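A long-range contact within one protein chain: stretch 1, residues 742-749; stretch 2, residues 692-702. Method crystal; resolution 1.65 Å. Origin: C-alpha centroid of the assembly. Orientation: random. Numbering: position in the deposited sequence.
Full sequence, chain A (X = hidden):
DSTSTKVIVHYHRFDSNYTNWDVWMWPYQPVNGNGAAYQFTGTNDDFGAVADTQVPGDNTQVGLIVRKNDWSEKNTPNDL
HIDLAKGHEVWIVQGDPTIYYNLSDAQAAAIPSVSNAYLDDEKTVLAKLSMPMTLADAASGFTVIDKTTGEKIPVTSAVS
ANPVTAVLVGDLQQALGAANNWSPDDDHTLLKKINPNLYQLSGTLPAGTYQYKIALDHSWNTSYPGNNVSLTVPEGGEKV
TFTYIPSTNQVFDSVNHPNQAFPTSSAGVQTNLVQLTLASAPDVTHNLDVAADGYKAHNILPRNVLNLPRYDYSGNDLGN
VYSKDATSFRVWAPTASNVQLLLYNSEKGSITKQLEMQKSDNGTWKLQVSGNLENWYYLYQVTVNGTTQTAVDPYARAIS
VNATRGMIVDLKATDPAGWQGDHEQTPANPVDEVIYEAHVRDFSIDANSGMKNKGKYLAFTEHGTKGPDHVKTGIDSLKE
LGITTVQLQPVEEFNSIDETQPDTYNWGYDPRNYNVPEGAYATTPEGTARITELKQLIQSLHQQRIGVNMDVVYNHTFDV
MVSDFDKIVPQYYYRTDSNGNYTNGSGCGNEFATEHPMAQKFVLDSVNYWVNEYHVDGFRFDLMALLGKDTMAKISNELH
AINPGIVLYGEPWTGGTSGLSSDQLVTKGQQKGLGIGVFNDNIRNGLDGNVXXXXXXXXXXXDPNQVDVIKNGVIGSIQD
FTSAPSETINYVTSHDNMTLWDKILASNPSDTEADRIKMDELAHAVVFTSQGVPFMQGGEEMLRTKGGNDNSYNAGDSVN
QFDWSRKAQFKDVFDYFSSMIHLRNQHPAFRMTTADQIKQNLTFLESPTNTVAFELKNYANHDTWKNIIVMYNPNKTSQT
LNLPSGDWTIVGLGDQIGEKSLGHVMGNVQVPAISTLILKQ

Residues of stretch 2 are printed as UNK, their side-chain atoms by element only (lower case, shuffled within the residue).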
# COMPACT_ATOMS: atom_id res chain seq x y z
N ASP A 742 14.00 -12.04 19.31
CA ASP A 742 14.90 -10.91 19.57
C ASP A 742 14.18 -9.81 20.35
O ASP A 742 14.76 -9.21 21.27
CB ASP A 742 15.44 -10.36 18.25
CG ASP A 742 16.45 -11.28 17.59
OD1 ASP A 742 16.75 -12.37 18.13
OD2 ASP A 742 16.96 -10.91 16.53
N LYS A 743 12.94 -9.53 19.96
CA LYS A 743 12.13 -8.50 20.63
C LYS A 743 11.93 -8.82 22.11
O LYS A 743 12.06 -7.94 22.96
CB LYS A 743 10.76 -8.36 19.93
CG LYS A 743 9.68 -7.67 20.74
CD LYS A 743 9.99 -6.20 21.03
CE LYS A 743 9.18 -5.72 22.23
NZ LYS A 743 9.45 -4.26 22.54
N ILE A 744 11.61 -10.09 22.40
CA ILE A 744 11.35 -10.50 23.78
C ILE A 744 12.66 -10.50 24.60
O ILE A 744 12.64 -10.18 25.79
CB ILE A 744 10.62 -11.85 23.85
CG1 ILE A 744 9.19 -11.71 23.28
CG2 ILE A 744 10.58 -12.38 25.33
CD1 ILE A 744 8.44 -13.03 23.19
N LEU A 745 13.78 -10.82 23.97
CA LEU A 745 15.10 -10.66 24.63
C LEU A 745 15.36 -9.21 25.05
O LEU A 745 15.93 -8.95 26.12
CB LEU A 745 16.23 -11.13 23.72
CG LEU A 745 16.60 -12.60 23.86
CD1 LEU A 745 17.34 -13.06 22.60
CD2 LEU A 745 17.46 -12.83 25.15
N ALA A 746 14.93 -8.28 24.20
CA ALA A 746 15.04 -6.85 24.51
C ALA A 746 14.09 -6.35 25.60
O ALA A 746 14.50 -5.54 26.45
CB ALA A 746 14.87 -6.01 23.24
N SER A 747 12.83 -6.81 25.61
CA SER A 747 11.85 -6.30 26.57
C SER A 747 11.81 -7.08 27.88
O SER A 747 11.35 -6.57 28.89
CB SER A 747 10.45 -6.27 25.95
OG SER A 747 9.99 -7.57 25.60
N ASN A 748 12.30 -8.32 27.83
CA ASN A 748 12.25 -9.24 28.98
C ASN A 748 13.61 -9.91 29.23
O ASN A 748 13.69 -11.12 29.36
CB ASN A 748 11.18 -10.31 28.75
CG ASN A 748 9.77 -9.74 28.67
OD1 ASN A 748 9.43 -9.02 27.72
ND2 ASN A 748 8.94 -10.06 29.66
N PRO A 749 14.69 -9.11 29.33
CA PRO A 749 16.04 -9.67 29.46
C PRO A 749 16.26 -10.53 30.71
O PRO A 749 17.09 -11.46 30.69
CB PRO A 749 16.94 -8.43 29.48
CG PRO A 749 16.05 -7.33 29.97
CD PRO A 749 14.70 -7.64 29.37
N UNK A 692 8.08 1.68 18.69
CA UNK A 692 9.16 2.66 18.92
C UNK A 692 10.09 2.30 20.08
O UNK A 692 11.27 2.67 20.08
c UNK A 692 10.69 5.52 19.11
c UNK A 692 9.56 5.04 19.78
c UNK A 692 11.38 6.74 21.07
c UNK A 692 9.37 5.42 21.11
c UNK A 692 10.27 6.27 21.76
c UNK A 692 11.60 6.37 19.75
c UNK A 692 8.60 4.09 19.09
N UNK A 693 9.56 1.59 21.08
CA UNK A 693 10.31 1.28 22.28
C UNK A 693 10.71 -0.20 22.30
O UNK A 693 9.88 -1.09 22.52
o UNK A 693 11.37 0.99 24.82
o UNK A 693 9.59 1.65 25.90
c UNK A 693 10.20 1.42 24.83
c UNK A 693 9.47 1.66 23.51
N UNK A 694 12.00 -0.47 22.06
CA UNK A 694 12.51 -1.84 22.02
C UNK A 694 12.24 -2.58 23.32
O UNK A 694 12.05 -3.79 23.30
c UNK A 694 14.01 -1.87 21.74
c UNK A 694 15.85 -1.94 20.07
c UNK A 694 16.23 -1.66 18.64
c UNK A 694 14.35 -1.74 20.28
n UNK A 694 17.70 -1.80 18.47
N UNK A 695 12.24 -1.85 24.44
CA UNK A 695 12.08 -2.49 25.75
C UNK A 695 10.62 -2.53 26.25
O UNK A 695 10.35 -3.08 27.32
c UNK A 695 12.99 -1.83 26.82
c UNK A 695 14.46 -1.87 26.37
o UNK A 695 12.59 -0.47 27.02
N UNK A 696 9.69 -1.98 25.46
CA UNK A 696 8.26 -1.99 25.80
C UNK A 696 7.73 -3.41 25.87
O UNK A 696 8.07 -4.25 25.03
c UNK A 696 7.44 -1.19 24.77
N UNK A 697 6.91 -3.68 26.88
CA UNK A 697 6.21 -4.96 26.97
C UNK A 697 4.78 -4.77 26.47
O UNK A 697 4.30 -3.64 26.32
c UNK A 697 7.66 -6.01 28.78
c UNK A 697 6.26 -5.49 28.40
c UNK A 697 7.81 -6.33 30.26
o UNK A 697 6.88 -6.17 31.04
n UNK A 697 9.00 -6.79 30.65
N UNK A 698 4.11 -5.89 26.20
CA UNK A 698 2.70 -5.89 25.81
C UNK A 698 1.97 -7.00 26.55
O UNK A 698 2.48 -7.56 27.53
N UNK A 699 0.78 -7.33 26.08
CA UNK A 699 -0.06 -8.37 26.70
C UNK A 699 0.69 -9.70 26.91
O UNK A 699 0.58 -10.31 27.97
c UNK A 699 -2.40 -10.89 25.84
c UNK A 699 -4.07 -11.47 27.47
c UNK A 699 -3.94 -10.21 28.05
c UNK A 699 -3.31 -11.82 26.36
c UNK A 699 -1.31 -8.61 25.83
c UNK A 699 -3.05 -9.28 27.51
c UNK A 699 -2.27 -9.61 26.41
N UNK A 700 1.43 -10.15 25.90
CA UNK A 700 2.07 -11.46 25.99
C UNK A 700 3.27 -11.47 26.95
O UNK A 700 3.67 -12.53 27.41
c UNK A 700 2.50 -11.96 24.60
N UNK A 701 3.82 -10.28 27.24
CA UNK A 701 5.15 -10.17 27.88
C UNK A 701 5.19 -9.34 29.17
O UNK A 701 6.27 -9.03 29.69
c UNK A 701 6.50 -10.60 25.80
o UNK A 701 5.68 -8.37 26.34
c UNK A 701 6.18 -9.59 26.90
N UNK A 702 4.02 -9.00 29.69
CA UNK A 702 3.95 -8.46 31.05
C UNK A 702 3.24 -7.15 31.26
O UNK A 702 2.98 -6.79 32.41
O HOH W 1 11.32 -4.01 29.55
O HOH W 2 7.28 -7.43 24.46

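Position 692 has seven side-chain carbons, one leading to a ring of six. The ring lies far from stretch 1. This is Phe692.

Position 693 carries two carbons, the second bearing two oxygens, so it is a short carboxylate. An oxygen of that group accepts the backbone N of position 695 at 3.0 Å. The residue is Asp693, and the accepting atom is OD1.

Position 694 has four carbons in a row ending in nitrogen. The chain leads away from stretch 1, but the backbone O accepts a hydrogen bond from Lys743 NZ at 2.7 Å. Ala746 CB packs 3.6 Å from the same O. This is Lys694.

Position 695 has one carbon carrying one oxygen and one carbon. The carbon branch lies 3.7 Å from Ala746 O. A beta-branched hydroxyl side chain makes it Thr695.

Position 696 has a single side-chain carbon, pointing away from stretch 1. Its backbone O accepts Lys743 NZ at 2.8 Å and lies 3.3 Å from Ser747 CB. It is Ala696, the last residue of a type I turn that starts at Asp693.

Position 697 has three carbons, the third carrying one oxygen and one nitrogen. This is a long amide, and its nitrogen donates to Ser747 O at 2.9 Å. The residue is Gln697.

Position 698 has no side-chain atoms and does not touch stretch 1. It is Gly698.

Position 699 again has one carbon and a six-carbon ring, buried but out of reach of stretch 1. It is Phe699.

Position 700 has one side-chain carbon and no close contact. It is Ala700.

Position 701 has one carbon carrying one oxygen and one carbon. The methyl carbon meets Ile744 CG1 at 3.8 Å, and the oxygen accepts the N of Gly698 at 2.9 Å. It is Thr701.

Position 702 has no side chain. A CB here would be jammed against the preceding carbonyl O, which calls for glycine: Gly702.

The contact works mainly through backbone carbonyls. Lys743 reaches from the helix into the turn, where its ammonium joins two carbonyl oxygens. Where the helix ends, Gln697 NE2 takes up Ser747 O. Asn748 returns the favour, its ND2 donating to Thr701 O at 2.9 Å in an almost straight bond. Ser747 OG donates to Asn748 OD1 at 2.6 Å, tying the two side chains together. One water bridges Thr695 O and Ser747 O, each at 2.6 Å from the water oxygen. A second links Ser747 OG and Thr701 OG1, 2.9 and 2.6 Å from its oxygen.

Stretch 2 (692-702) FDKTAQGFATG
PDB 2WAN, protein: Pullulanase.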